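Local coordinates for protein GDP-L-fucose synthase (Campylobacter jejuni subsp. jejuni serotype O:2, PDB 7M13) that probably acts as an NADPH-dependent synthase of GDP-D-glycero-L-gluco-heptose for the capsular polysaccharide, in the fucose synthase subfamily of epimerase/dehydratase enzymes, at residues Ala20-Ala23 / Leu24-Leu28; Asn27-Arg31 / Gly32-Leu36; Val37-Thr40 / Arg41-Asp45; Ser247-Leu250 / Ala251-Ala254. All coordinates share one frame; numbering follows the deposited sequence.

Contact 1. Residues Ala20-Ala23 / Leu24-Leu28; sequences AGTA and LVENL. With NAP (NADP nicotinamide-adenine-dinucleotide phosphate), chain E.
A20 O accepts the backbone N-H of L24, 2.9 Å from L24 N, a regular helical bond. The N of A20 faces the other way, to the cofactor. It gives a nearly straight hydrogen bond (176°) to the nicotinamide-side phosphate, with A20 N 2.8 Å from NADP O2N. G21 comes next and G21 O accepts V25 N at 2.9 Å. V25 CG2 also touches this oxygen, 3.3 Å from G21 O. T22 O takes the N-H of E26. The side chains of T22 and E26 run side by side in the same direction, with T22 CG2 3.9 Å from E26 OE2. Their polar ends have other partners: T22 OG1 bonds to G18 O, and E26 OE2 forms a salt bridge with K174. A23 O is gripped twice by N27. Its backbone N arrives at 3.0 Å from A23 O, and its side-chain ND2 at 2.9 Å from A23 O, from opposite faces of the carbonyl plane. The N27 amide folds back because CG lies beside its own backbone N (chi1 -85°). ND2 also bonds to D248. The helix belongs to the beta-alpha-beta unit of the Rossmann fold, between strands 11-14 and 36-37. A20, A23 and N27 face helix 247-260, while L24 and L28 rest on F65 of strand 63-66.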
loop_
_atom_site.group_PDB
_atom_site.type_symbol
_atom_site.label_atom_id
_atom_site.label_comp_id
_atom_site.label_asym_id
_atom_site.label_seq_id
_atom_site.Cartn_x
_atom_site.Cartn_y
_atom_site.Cartn_z
ATOM N N ALA B 20 -14.117 -15.905 -10.729
ATOM C CA ALA B 20 -13.557 -15.242 -11.919
ATOM C C ALA B 20 -12.635 -16.223 -12.635
ATOM O O ALA B 20 -12.685 -16.270 -13.856
ATOM C CB ALA B 20 -12.833 -13.966 -11.529
ATOM N N GLY B 21 -11.813 -16.973 -11.909
ATOM C CA GLY B 21 -10.842 -17.854 -12.562
ATOM C C GLY B 21 -11.561 -18.928 -13.350
ATOM O O GLY B 21 -11.146 -19.195 -14.481
ATOM N N THR B 22 -12.626 -19.490 -12.784
ATOM C CA THR B 22 -13.358 -20.569 -13.489
ATOM C C THR B 22 -13.956 -19.978 -14.766
ATOM O O THR B 22 -13.922 -20.638 -15.815
ATOM C CB THR B 22 -14.425 -21.195 -12.598
ATOM O OG1 THR B 22 -13.799 -21.794 -11.464
ATOM C CG2 THR B 22 -15.224 -22.206 -13.383
ATOM N N ALA B 23 -14.582 -18.794 -14.703
ATOM C CA ALA B 23 -15.172 -18.126 -15.863
ATOM C C ALA B 23 -14.100 -17.811 -16.913
ATOM O O ALA B 23 -14.352 -17.938 -18.114
ATOM C CB ALA B 23 -15.899 -16.864 -15.447
ATOM N N LEU B 24 -12.905 -17.389 -16.506
ATOM C CA LEU B 24 -11.855 -17.089 -17.493
ATOM C C LEU B 24 -11.411 -18.385 -18.186
ATOM O O LEU B 24 -11.250 -18.358 -19.422
ATOM C CB LEU B 24 -10.679 -16.404 -16.802
ATOM C CG LEU B 24 -10.864 -14.915 -16.632
ATOM C CD1 LEU B 24 -9.923 -14.423 -15.547
ATOM C CD2 LEU B 24 -10.624 -14.192 -17.937
ATOM N N VAL B 25 -11.198 -19.440 -17.410
ATOM C CA VAL B 25 -10.775 -20.737 -18.013
ATOM C C VAL B 25 -11.822 -21.124 -19.056
ATOM O O VAL B 25 -11.440 -21.416 -20.189
ATOM C CB VAL B 25 -10.569 -21.850 -16.982
ATOM C CG1 VAL B 25 -10.360 -23.186 -17.699
ATOM C CG2 VAL B 25 -9.414 -21.607 -16.031
ATOM N N GLU B 26 -13.103 -21.128 -18.693
ATOM C CA GLU B 26 -14.164 -21.598 -19.640
ATOM C C GLU B 26 -14.266 -20.692 -20.869
ATOM O O GLU B 26 -14.434 -21.198 -21.997
ATOM C CB GLU B 26 -15.504 -21.700 -18.919
ATOM C CG GLU B 26 -15.537 -22.845 -17.933
ATOM C CD GLU B 26 -16.813 -22.910 -17.108
ATOM O OE1 GLU B 26 -17.600 -21.917 -17.137
ATOM O OE2 GLU B 26 -16.992 -23.933 -16.409
ATOM N N ASN B 27 -14.257 -19.379 -20.697
ATOM C CA ASN B 27 -14.404 -18.404 -21.796
ATOM C C ASN B 27 -13.165 -18.442 -22.711
ATOM O O ASN B 27 -13.320 -18.375 -23.932
ATOM C CB ASN B 27 -14.658 -17.006 -21.246
ATOM C CG ASN B 27 -16.128 -16.815 -20.976
ATOM O OD1 ASN B 27 -16.865 -16.568 -21.926
ATOM N ND2 ASN B 27 -16.568 -17.052 -19.749
ATOM N N LEU B 28 -11.956 -18.592 -22.168
ATOM C CA LEU B 28 -10.741 -18.729 -23.006
ATOM C C LEU B 28 -10.839 -20.026 -23.839
ATOM O O LEU B 28 -10.613 -19.908 -25.031
ATOM C CB LEU B 28 -9.517 -18.720 -22.097
ATOM C CG LEU B 28 -9.168 -17.338 -21.559
ATOM C CD1 LEU B 28 -8.214 -17.480 -20.406
ATOM C CD2 LEU B 28 -8.580 -16.459 -22.653
HETATM P PA NAP E . -12.511 -16.289 -5.216
HETATM O O1A NAP E . -12.551 -15.897 -3.769
HETATM O O2A NAP E . -13.726 -16.989 -5.775
HETATM O O5B NAP E . -11.289 -17.221 -5.539
HETATM C C5B NAP E . -9.975 -16.882 -5.095
HETATM C C4B NAP E . -9.080 -18.012 -5.498
HETATM O O4B NAP E . -7.731 -17.632 -5.138
HETATM C C3B NAP E . -9.372 -19.350 -4.787
HETATM O O3B NAP E . -9.543 -20.377 -5.758
HETATM C C2B NAP E . -8.162 -19.543 -3.880
HETATM O O2B NAP E . -7.748 -20.904 -3.755
HETATM C C1B NAP E . -7.079 -18.778 -4.633
HETATM N N9A NAP E . -6.007 -18.372 -3.749
HETATM C C8A NAP E . -6.078 -17.562 -2.657
HETATM N N7A NAP E . -4.955 -17.474 -1.986
HETATM C C5A NAP E . -4.087 -18.291 -2.678
HETATM C C6A NAP E . -2.740 -18.631 -2.456
HETATM N N6A NAP E . -2.021 -18.207 -1.411
HETATM N N1A NAP E . -2.177 -19.487 -3.337
HETATM C C2A NAP E . -2.906 -19.940 -4.366
HETATM N N3A NAP E . -4.183 -19.691 -4.665
HETATM C C4A NAP E . -4.719 -18.857 -3.765
HETATM O O3 NAP E . -12.217 -14.982 -6.086
HETATM P PN NAP E . -13.223 -14.149 -6.982
HETATM O O1N NAP E . -14.436 -13.873 -6.182
HETATM O O2N NAP E . -13.332 -14.859 -8.272
HETATM O O5D NAP E . -12.385 -12.787 -7.171
HETATM C C5D NAP E . -11.529 -12.616 -8.278
HETATM C C4D NAP E . -10.936 -11.239 -8.188
HETATM O O4D NAP E . -11.990 -10.243 -8.295
HETATM C C3D NAP E . -10.186 -10.940 -6.883
HETATM O O3D NAP E . -9.061 -10.085 -7.127
HETATM C C2D NAP E . -11.251 -10.245 -6.081
HETATM O O2D NAP E . -10.740 -9.464 -5.006
HETATM C C1D NAP E . -11.935 -9.405 -7.141
HETATM N N1N NAP E . -13.290 -9.001 -6.707
HETATM C C2N NAP E . -14.268 -9.921 -6.450
HETATM C C3N NAP E . -15.472 -9.531 -5.969
HETATM C C7N NAP E . -16.567 -10.489 -5.658
HETATM O O7N NAP E . -17.699 -10.039 -5.387
HETATM N N7N NAP E . -16.286 -11.788 -5.695
HETATM C C4N NAP E . -15.759 -8.123 -5.784
HETATM C C5N NAP E . -14.695 -7.202 -6.116
HETATM C C6N NAP E . -13.530 -7.648 -6.475
HETATM P P2B NAP E . -8.531 -21.907 -2.757
HETATM O O1X NAP E . -9.795 -22.236 -3.502
HETATM O O2X NAP E . -8.717 -21.260 -1.457
HETATM O O3X NAP E . -7.573 -23.108 -2.633
#

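Contact 2. Residues Asn27-Arg31 / Gly32-Leu36; sequences NLQKR and GFNNL
F33 N and G32 N both bond back into the last turn of the helix. F33 N meets L28 O at 2.9 Å, and G32 N meets Q29 O at 2.9 Å. Both donors stand above the carbonyl planes. L28 O also takes R31 N, which comes from the face opposite F33 N. Two waters join Q29 to N34. One donates to Q29 O and accepts from N34 ND2, 2.9 Å from that nitrogen. The other accepts from Q29 NE2 and donates to N34 O. This is a Schellman motif: G32 has positive phi (90°) and ends helix 19-30, and the chain turns toward strand 36-37. F33 then makes an inverse gamma turn. Its buried O has no hydrogen-bond partner in the model. The ring edge lies against L28 O in the ring plane, and R31 CB also sits at the edge, 3.7 Å from F33 CD2. L28 CD2 packs on F33 CB at 3.9 Å. Its other methyl, L28 CD1, reaches L36 CD2 at 4.2 Å. The extended chain of Q29 crosses N34 at about a right angle, with Q29 CG 3.4 Å from N34 OD1. Beyond the turn, I11 of strand 11-14 touches both F33 and L36, and F33 also meets Q259 of helix 247-260.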
loop_
_atom_site.group_PDB
_atom_site.type_symbol
_atom_site.label_atom_id
_atom_site.label_comp_id
_atom_site.label_asym_id
_atom_site.label_seq_id
_atom_site.Cartn_x
_atom_site.Cartn_y
_atom_site.Cartn_z
ATOM N N ASN B 27 -14.257 -19.379 -20.697
ATOM C CA ASN B 27 -14.404 -18.404 -21.796
ATOM C C ASN B 27 -13.165 -18.442 -22.711
ATOM O O ASN B 27 -13.320 -18.375 -23.932
ATOM C CB ASN B 27 -14.658 -17.006 -21.246
ATOM C CG ASN B 27 -16.128 -16.815 -20.976
ATOM O OD1 ASN B 27 -16.865 -16.568 -21.926
ATOM N ND2 ASN B 27 -16.568 -17.052 -19.749
ATOM N N LEU B 28 -11.956 -18.592 -22.168
ATOM C CA LEU B 28 -10.741 -18.729 -23.006
ATOM C C LEU B 28 -10.839 -20.026 -23.839
ATOM O O LEU B 28 -10.613 -19.908 -25.031
ATOM C CB LEU B 28 -9.517 -18.720 -22.097
ATOM C CG LEU B 28 -9.168 -17.338 -21.559
ATOM C CD1 LEU B 28 -8.214 -17.480 -20.406
ATOM C CD2 LEU B 28 -8.580 -16.459 -22.653
ATOM N N GLN B 29 -11.170 -21.151 -23.212
ATOM C CA GLN B 29 -11.268 -22.455 -23.943
ATOM C C GLN B 29 -12.298 -22.285 -25.067
ATOM O O GLN B 29 -12.050 -22.733 -26.228
ATOM C CB GLN B 29 -11.556 -23.569 -22.956
ATOM C CG GLN B 29 -10.324 -23.952 -22.153
ATOM C CD GLN B 29 -10.585 -24.918 -21.024
ATOM O OE1 GLN B 29 -11.703 -25.038 -20.518
ATOM N NE2 GLN B 29 -9.529 -25.559 -20.571
ATOM N N LYS B 30 -13.420 -21.634 -24.788
ATOM C CA LYS B 30 -14.522 -21.531 -25.785
ATOM C C LYS B 30 -14.063 -20.737 -27.019
ATOM O O LYS B 30 -14.663 -20.888 -28.115
ATOM C CB LYS B 30 -15.775 -20.921 -25.152
ATOM C CG LYS B 30 -16.948 -20.787 -26.119
ATOM C CD LYS B 30 -18.077 -19.880 -25.656
ATOM C CE LYS B 30 -19.325 -20.051 -26.498
ATOM N NZ LYS B 30 -20.533 -19.912 -25.655
ATOM N N ARG B 31 -13.064 -19.874 -26.885
ATOM C CA ARG B 31 -12.513 -19.029 -27.953
ATOM C C ARG B 31 -11.254 -19.663 -28.567
ATOM O O ARG B 31 -10.649 -18.992 -29.416
ATOM C CB ARG B 31 -12.238 -17.633 -27.388
ATOM C CG ARG B 31 -13.502 -16.965 -26.868
ATOM C CD ARG B 31 -13.084 -15.677 -26.213
ATOM N NE ARG B 31 -14.103 -15.180 -25.314
ATOM C CZ ARG B 31 -14.372 -13.904 -25.159
ATOM N NH1 ARG B 31 -13.705 -12.992 -25.852
ATOM N NH2 ARG B 31 -15.344 -13.551 -24.342
ATOM N N GLY B 32 -10.874 -20.847 -28.114
ATOM C CA GLY B 32 -9.742 -21.656 -28.628
ATOM C C GLY B 32 -8.414 -21.374 -27.939
ATOM O O GLY B 32 -7.394 -21.942 -28.373
ATOM N N PHE B 33 -8.422 -20.592 -26.856
ATOM C CA PHE B 33 -7.191 -20.293 -26.081
ATOM C C PHE B 33 -6.964 -21.462 -25.140
ATOM O O PHE B 33 -7.473 -21.459 -24.002
ATOM C CB PHE B 33 -7.313 -18.973 -25.323
ATOM C CG PHE B 33 -7.396 -17.761 -26.193
ATOM C CD1 PHE B 33 -6.272 -17.128 -26.668
ATOM C CD2 PHE B 33 -8.630 -17.250 -26.593
ATOM C CE1 PHE B 33 -6.367 -16.022 -27.491
ATOM C CE2 PHE B 33 -8.725 -16.120 -27.380
ATOM C CZ PHE B 33 -7.595 -15.504 -27.833
ATOM N N ASN B 34 -6.308 -22.514 -25.615
ATOM C CA ASN B 34 -6.284 -23.795 -24.891
ATOM C C ASN B 34 -4.931 -24.048 -24.218
ATOM O O ASN B 34 -4.868 -25.032 -23.517
ATOM C CB ASN B 34 -6.673 -24.952 -25.820
ATOM C CG ASN B 34 -8.163 -24.941 -26.080
ATOM O OD1 ASN B 34 -8.950 -24.859 -25.140
ATOM N ND2 ASN B 34 -8.574 -25.072 -27.334
ATOM N N ASN B 35 -3.930 -23.169 -24.368
ATOM C CA ASN B 35 -2.558 -23.359 -23.830
ATOM C C ASN B 35 -2.491 -22.669 -22.461
ATOM O O ASN B 35 -1.791 -21.656 -22.314
ATOM C CB ASN B 35 -1.487 -22.808 -24.753
ATOM C CG ASN B 35 -0.080 -23.176 -24.338
ATOM O OD1 ASN B 35 0.099 -24.054 -23.474
ATOM N ND2 ASN B 35 0.890 -22.497 -24.929
ATOM N N LEU B 36 -3.258 -23.178 -21.528
ATOM C CA LEU B 36 -3.408 -22.582 -20.187
ATOM C C LEU B 36 -2.488 -23.284 -19.221
ATOM O O LEU B 36 -2.248 -24.505 -19.322
ATOM C CB LEU B 36 -4.856 -22.686 -19.728
ATOM C CG LEU B 36 -5.915 -22.156 -20.693
ATOM C CD1 LEU B 36 -7.294 -22.277 -20.078
ATOM C CD2 LEU B 36 -5.632 -20.739 -21.168
HETATM O O HOH W 1 -11.368 -24.625 -28.045
HETATM O O HOH W 2 -7.107 -25.838 -22.087
#

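Contact 3. Residues Val37-Thr40 / Arg41-Asp45; sequences VLKT and RQELD. With NAP (NADP nicotinamide-adenine-dinucleotide phosphate), chain E.
T40 and E43 close a short turn in which residues 41-43 have helical phi/psi, and L44 N meets T40 O at 2.9 Å. Each side chain of T40 and E43 also accepts the backbone N-H of the other. E43 N gives a hydrogen bond to T40 OG1 (3.2 Å), and E43 OE2 accepts the backbone N of T40 at 3.0 Å (165°) through its anti lone pair. The reciprocal pair resembles a capping box, here on a short turn rather than a regular helix. T40 holds OG1 between its backbone N and its carbonyl carbon (chi1 66°), which directs it to E43 N. E43 is extended beyond CG, so its carboxylate reaches back to the start of the turn. K39 crosses E43 at about a right angle, and K39 CB packs on L44 CB at 3.8 Å. L44 also rests on F55 of helix 49-59. R41 and D45 turn to the cofactor. R41 NH2 bonds NADP O2X at 2.8 Å, and R41 NE bonds NADP O3X at 3.2 Å. The phosphate lies at the guanidinium edge. One guanidinium face meets the adenine, with NADP C5A 3.4 Å from its plane and offset toward the rim. D45 OD1 accepts hydrogen bonds from the adenine amino N6A and V47 N. An arginine just after the second strand, bound to the 2'-phosphate, is characteristic of NADP-preferring Rossmann enzymes.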
loop_
_atom_site.group_PDB
_atom_site.type_symbol
_atom_site.label_atom_id
_atom_site.label_comp_id
_atom_site.label_asym_id
_atom_site.label_seq_id
_atom_site.Cartn_x
_atom_site.Cartn_y
_atom_site.Cartn_z
ATOM N N VAL B 37 -2.017 -22.535 -18.232
ATOM C CA VAL B 37 -1.259 -23.156 -17.121
ATOM C C VAL B 37 -2.002 -22.778 -15.856
ATOM O O VAL B 37 -2.341 -21.569 -15.676
ATOM C CB VAL B 37 0.236 -22.791 -17.141
ATOM C CG1 VAL B 37 0.483 -21.298 -17.149
ATOM C CG2 VAL B 37 0.975 -23.459 -15.986
ATOM N N LEU B 38 -2.343 -23.787 -15.081
ATOM C CA LEU B 38 -3.269 -23.732 -13.936
ATOM C C LEU B 38 -2.581 -24.430 -12.767
ATOM O O LEU B 38 -2.097 -25.542 -12.947
ATOM C CB LEU B 38 -4.583 -24.402 -14.325
ATOM C CG LEU B 38 -5.258 -23.933 -15.613
ATOM C CD1 LEU B 38 -6.474 -24.800 -15.894
ATOM C CD2 LEU B 38 -5.654 -22.460 -15.543
ATOM N N LYS B 39 -2.461 -23.769 -11.630
ATOM C CA LYS B 39 -1.866 -24.352 -10.403
ATOM C C LYS B 39 -2.859 -24.221 -9.255
ATOM O O LYS B 39 -3.318 -23.100 -8.953
ATOM C CB LYS B 39 -0.542 -23.661 -10.088
ATOM C CG LYS B 39 0.519 -23.814 -11.151
ATOM C CD LYS B 39 1.074 -25.227 -11.210
ATOM C CE LYS B 39 2.224 -25.340 -12.179
ATOM N NZ LYS B 39 2.673 -26.743 -12.346
ATOM N N THR B 40 -3.158 -25.324 -8.559
ATOM C CA THR B 40 -3.935 -25.244 -7.306
ATOM C C THR B 40 -3.059 -24.602 -6.226
ATOM O O THR B 40 -1.818 -24.554 -6.412
ATOM C CB THR B 40 -4.411 -26.627 -6.861
ATOM O OG1 THR B 40 -3.226 -27.359 -6.536
ATOM C CG2 THR B 40 -5.207 -27.337 -7.938
ATOM N N ARG B 41 -3.683 -24.172 -5.139
ATOM C CA ARG B 41 -2.986 -23.643 -3.944
ATOM C C ARG B 41 -1.990 -24.697 -3.444
ATOM O O ARG B 41 -0.876 -24.329 -3.060
ATOM C CB ARG B 41 -3.999 -23.270 -2.860
ATOM C CG ARG B 41 -3.340 -22.856 -1.557
ATOM C CD ARG B 41 -4.311 -22.710 -0.395
ATOM N NE ARG B 41 -5.421 -21.797 -0.631
ATOM C CZ ARG B 41 -5.490 -20.541 -0.188
ATOM N NH1 ARG B 41 -4.489 -19.997 0.463
ATOM N NH2 ARG B 41 -6.564 -19.813 -0.419
ATOM N N GLN B 42 -2.382 -25.975 -3.468
ATOM C CA GLN B 42 -1.512 -27.092 -3.009
ATOM C C GLN B 42 -0.266 -27.165 -3.892
ATOM O O GLN B 42 0.822 -27.473 -3.365
ATOM C CB GLN B 42 -2.327 -28.385 -2.982
ATOM C CG GLN B 42 -3.383 -28.397 -1.884
ATOM C CD GLN B 42 -4.576 -27.485 -2.085
ATOM O OE1 GLN B 42 -5.099 -26.904 -1.130
ATOM N NE2 GLN B 42 -5.044 -27.347 -3.320
ATOM N N GLU B 43 -0.402 -26.939 -5.201
ATOM C CA GLU B 43 0.719 -26.977 -6.156
ATOM C C GLU B 43 1.590 -25.723 -6.022
ATOM O O GLU B 43 2.773 -25.800 -6.334
ATOM C CB GLU B 43 0.226 -27.088 -7.594
ATOM C CG GLU B 43 -0.386 -28.436 -7.905
ATOM C CD GLU B 43 -0.935 -28.533 -9.311
ATOM O OE1 GLU B 43 -0.505 -29.448 -10.039
ATOM O OE2 GLU B 43 -1.811 -27.711 -9.673
ATOM N N LEU B 44 0.970 -24.571 -5.766
ATOM C CA LEU B 44 1.703 -23.282 -5.768
ATOM C C LEU B 44 1.031 -22.336 -4.771
ATOM O O LEU B 44 -0.102 -21.869 -5.007
ATOM C CB LEU B 44 1.723 -22.689 -7.180
ATOM C CG LEU B 44 2.321 -21.286 -7.350
ATOM C CD1 LEU B 44 3.766 -21.259 -6.897
ATOM C CD2 LEU B 44 2.170 -20.853 -8.796
ATOM N N ASP B 45 1.687 -22.118 -3.640
ATOM C CA ASP B 45 1.246 -21.142 -2.623
ATOM C C ASP B 45 1.696 -19.749 -3.065
ATOM O O ASP B 45 2.903 -19.476 -3.046
ATOM C CB ASP B 45 1.838 -21.490 -1.268
ATOM C CG ASP B 45 1.431 -20.515 -0.171
ATOM O OD1 ASP B 45 0.577 -19.580 -0.410
ATOM O OD2 ASP B 45 1.963 -20.682 0.958
HETATM P PA NAP E . -12.511 -16.289 -5.216
HETATM O O1A NAP E . -12.551 -15.897 -3.769
HETATM O O2A NAP E . -13.726 -16.989 -5.775
HETATM O O5B NAP E . -11.289 -17.221 -5.539
HETATM C C5B NAP E . -9.975 -16.882 -5.095
HETATM C C4B NAP E . -9.080 -18.012 -5.498
HETATM O O4B NAP E . -7.731 -17.632 -5.138
HETATM C C3B NAP E . -9.372 -19.350 -4.787
HETATM O O3B NAP E . -9.543 -20.377 -5.758
HETATM C C2B NAP E . -8.162 -19.543 -3.880
HETATM O O2B NAP E . -7.748 -20.904 -3.755
HETATM C C1B NAP E . -7.079 -18.778 -4.633
HETATM N N9A NAP E . -6.007 -18.372 -3.749
HETATM C C8A NAP E . -6.078 -17.562 -2.657
HETATM N N7A NAP E . -4.955 -17.474 -1.986
HETATM C C5A NAP E . -4.087 -18.291 -2.678
HETATM C C6A NAP E . -2.740 -18.631 -2.456
HETATM N N6A NAP E . -2.021 -18.207 -1.411
HETATM N N1A NAP E . -2.177 -19.487 -3.337
HETATM C C2A NAP E . -2.906 -19.940 -4.366
HETATM N N3A NAP E . -4.183 -19.691 -4.665
HETATM C C4A NAP E . -4.719 -18.857 -3.765
HETATM O O3 NAP E . -12.217 -14.982 -6.086
HETATM P PN NAP E . -13.223 -14.149 -6.982
HETATM O O1N NAP E . -14.436 -13.873 -6.182
HETATM O O2N NAP E . -13.332 -14.859 -8.272
HETATM O O5D NAP E . -12.385 -12.787 -7.171
HETATM C C5D NAP E . -11.529 -12.616 -8.278
HETATM C C4D NAP E . -10.936 -11.239 -8.188
HETATM O O4D NAP E . -11.990 -10.243 -8.295
HETATM C C3D NAP E . -10.186 -10.940 -6.883
HETATM O O3D NAP E . -9.061 -10.085 -7.127
HETATM C C2D NAP E . -11.251 -10.245 -6.081
HETATM O O2D NAP E . -10.740 -9.464 -5.006
HETATM C C1D NAP E . -11.935 -9.405 -7.141
HETATM N N1N NAP E . -13.290 -9.001 -6.707
HETATM C C2N NAP E . -14.268 -9.921 -6.450
HETATM C C3N NAP E . -15.472 -9.531 -5.969
HETATM C C7N NAP E . -16.567 -10.489 -5.658
HETATM O O7N NAP E . -17.699 -10.039 -5.387
HETATM N N7N NAP E . -16.286 -11.788 -5.695
HETATM C C4N NAP E . -15.759 -8.123 -5.784
HETATM C C5N NAP E . -14.695 -7.202 -6.116
HETATM C C6N NAP E . -13.530 -7.648 -6.475
HETATM P P2B NAP E . -8.531 -21.907 -2.757
HETATM O O1X NAP E . -9.795 -22.236 -3.502
HETATM O O2X NAP E . -8.717 -21.260 -1.457
HETATM O O3X NAP E . -7.573 -23.108 -2.633
HETATM O O HOH W 3 -1.699 -21.552 -7.145
HETATM O O HOH W 4 3.909 -26.584 -9.105
#

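Contact 4. Residues Ser247-Leu250 / Ala251-Ala254; sequences SDDL and ADVA
A251 N bonds to S247 O at 2.8 Å, and A254 N bonds to L250 O at 2.9 Å. D252 N to D248 O and V253 N to D249 O complete a regular run of helical bonds. The methyl groups stay close to these carbonyls: A251 CB is 3.4 Å from S247 O, and A254 CB is 3.3 Å from L250 O. L250 turns CG away from its own N (chi1 179°). Its branches reach F109 and L170, two residues of the cofactor site, and A20 of helix 19-30. A251 packs on L24 and N27 of that helix. On another flank D249 and D252 cross obliquely, their carboxylate planes 65° apart. D249 OD1 lies 4.1 Å from D252 OD2 in the conformer described, one of two for D252. A water bridges them and donates to both, 2.7 Å from D249 OD1. A second water lies close to the same two oxygens. Backbone N-H groups of K332 and I333 hold the D249 carboxylate. D252 also lies near R31, but that contact is too short to trust. The two close carboxylates would repel each other. The bridging water and the N-H donors to D249 may ease the repulsion, though the second conformer of D252 leaves the details uncertain.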
loop_
_atom_site.group_PDB
_atom_site.type_symbol
_atom_site.label_atom_id
_atom_site.label_comp_id
_atom_site.label_asym_id
_atom_site.label_seq_id
_atom_site.Cartn_x
_atom_site.Cartn_y
_atom_site.Cartn_z
ATOM N N SER B 247 -19.785 -13.156 -14.099
ATOM C CA SER B 247 -18.398 -13.583 -14.374
ATOM C C SER B 247 -18.146 -13.795 -15.877
ATOM O O SER B 247 -16.972 -13.685 -16.274
ATOM C CB SER B 247 -18.042 -14.742 -13.554
ATOM O OG SER B 247 -18.921 -15.823 -13.844
ATOM N N ASP B 248 -19.154 -14.051 -16.717
ATOM C CA ASP B 248 -18.925 -14.094 -18.180
ATOM C C ASP B 248 -18.612 -12.692 -18.712
ATOM O O ASP B 248 -17.808 -12.578 -19.647
ATOM C CB ASP B 248 -20.097 -14.708 -18.949
ATOM C CG ASP B 248 -20.195 -16.218 -18.849
ATOM O OD1 ASP B 248 -19.217 -16.861 -18.395
ATOM O OD2 ASP B 248 -21.272 -16.733 -19.224
ATOM N N ASP B 249 -19.270 -11.657 -18.176
ATOM C CA ASP B 249 -18.971 -10.254 -18.519
ATOM C C ASP B 249 -17.578 -9.896 -17.980
ATOM O O ASP B 249 -16.846 -9.231 -18.719
ATOM C CB ASP B 249 -20.072 -9.304 -18.038
ATOM C CG ASP B 249 -21.174 -9.022 -19.071
ATOM O OD1 ASP B 249 -20.906 -9.136 -20.298
ATOM O OD2 ASP B 249 -22.277 -8.647 -18.638
ATOM N N LEU B 250 -17.219 -10.333 -16.776
ATOM C CA LEU B 250 -15.853 -10.111 -16.253
ATOM C C LEU B 250 -14.842 -10.785 -17.189
ATOM O O LEU B 250 -13.860 -10.152 -17.604
ATOM C CB LEU B 250 -15.729 -10.634 -14.822
ATOM C CG LEU B 250 -14.341 -10.445 -14.236
ATOM C CD1 LEU B 250 -14.405 -10.323 -12.726
ATOM C CD2 LEU B 250 -13.412 -11.572 -14.651
ATOM N N ALA B 251 -15.091 -12.040 -17.581
ATOM C CA ALA B 251 -14.151 -12.737 -18.478
ATOM C C ALA B 251 -14.070 -11.983 -19.803
ATOM O O ALA B 251 -12.975 -11.744 -20.330
ATOM C CB ALA B 251 -14.581 -14.161 -18.660
ATOM N N ASP B 252 -15.213 -11.556 -20.348
ATOM C CA ASP B 252 -15.235 -10.832 -21.650
ATOM C C ASP B 252 -14.387 -9.561 -21.568
ATOM O O ASP B 252 -13.606 -9.313 -22.495
ATOM C CB ASP B 252 -16.631 -10.395 -22.101
ATOM C CG ASP B 252 -17.463 -11.496 -22.724
ATOM O OD1 ASP B 252 -16.891 -12.585 -22.949
ATOM O OD2 ASP B 252 -18.670 -11.244 -22.990
ATOM N N VAL B 253 -14.564 -8.747 -20.527
ATOM C CA VAL B 253 -13.829 -7.452 -20.470
ATOM C C VAL B 253 -12.352 -7.744 -20.171
ATOM O O VAL B 253 -11.497 -7.037 -20.674
ATOM C CB VAL B 253 -14.430 -6.390 -19.515
ATOM C CG1 VAL B 253 -14.406 -6.818 -18.058
ATOM C CG2 VAL B 253 -13.770 -5.041 -19.721
ATOM N N ALA B 254 -12.060 -8.774 -19.380
ATOM C CA ALA B 254 -10.652 -9.142 -19.118
ATOM C C ALA B 254 -9.965 -9.564 -20.408
ATOM O O ALA B 254 -8.837 -9.102 -20.704
ATOM C CB ALA B 254 -10.595 -10.200 -18.047
HETATM O O HOH W 5 -19.358 -8.659 -22.439
HETATM O O HOH W 6 -20.919 -11.708 -21.571
#

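Overall arrangement
Contacts 1, 2 and 3 follow one another along the first part of the Rossmann fold, and contact 4 comes some 200 residues later. Contact 1 lies on helix 19-30, and contact 2 spans its end and the loop that follows. They share N27 and L28, with centres about 9 Å apart. Contact 3 begins at the end of strand 36-37 and runs into the loop before helix 49-59, its centre about 16 Å from that of contact 1. Both bind NADP, one at the nicotinamide-side phosphate and the other at the adenine end. Contact 4 lies on helix 247-260, about 8 Å from contact 1 between centres. The cofactor-binding helix is thus packed between the sheet and the later helix 247-260.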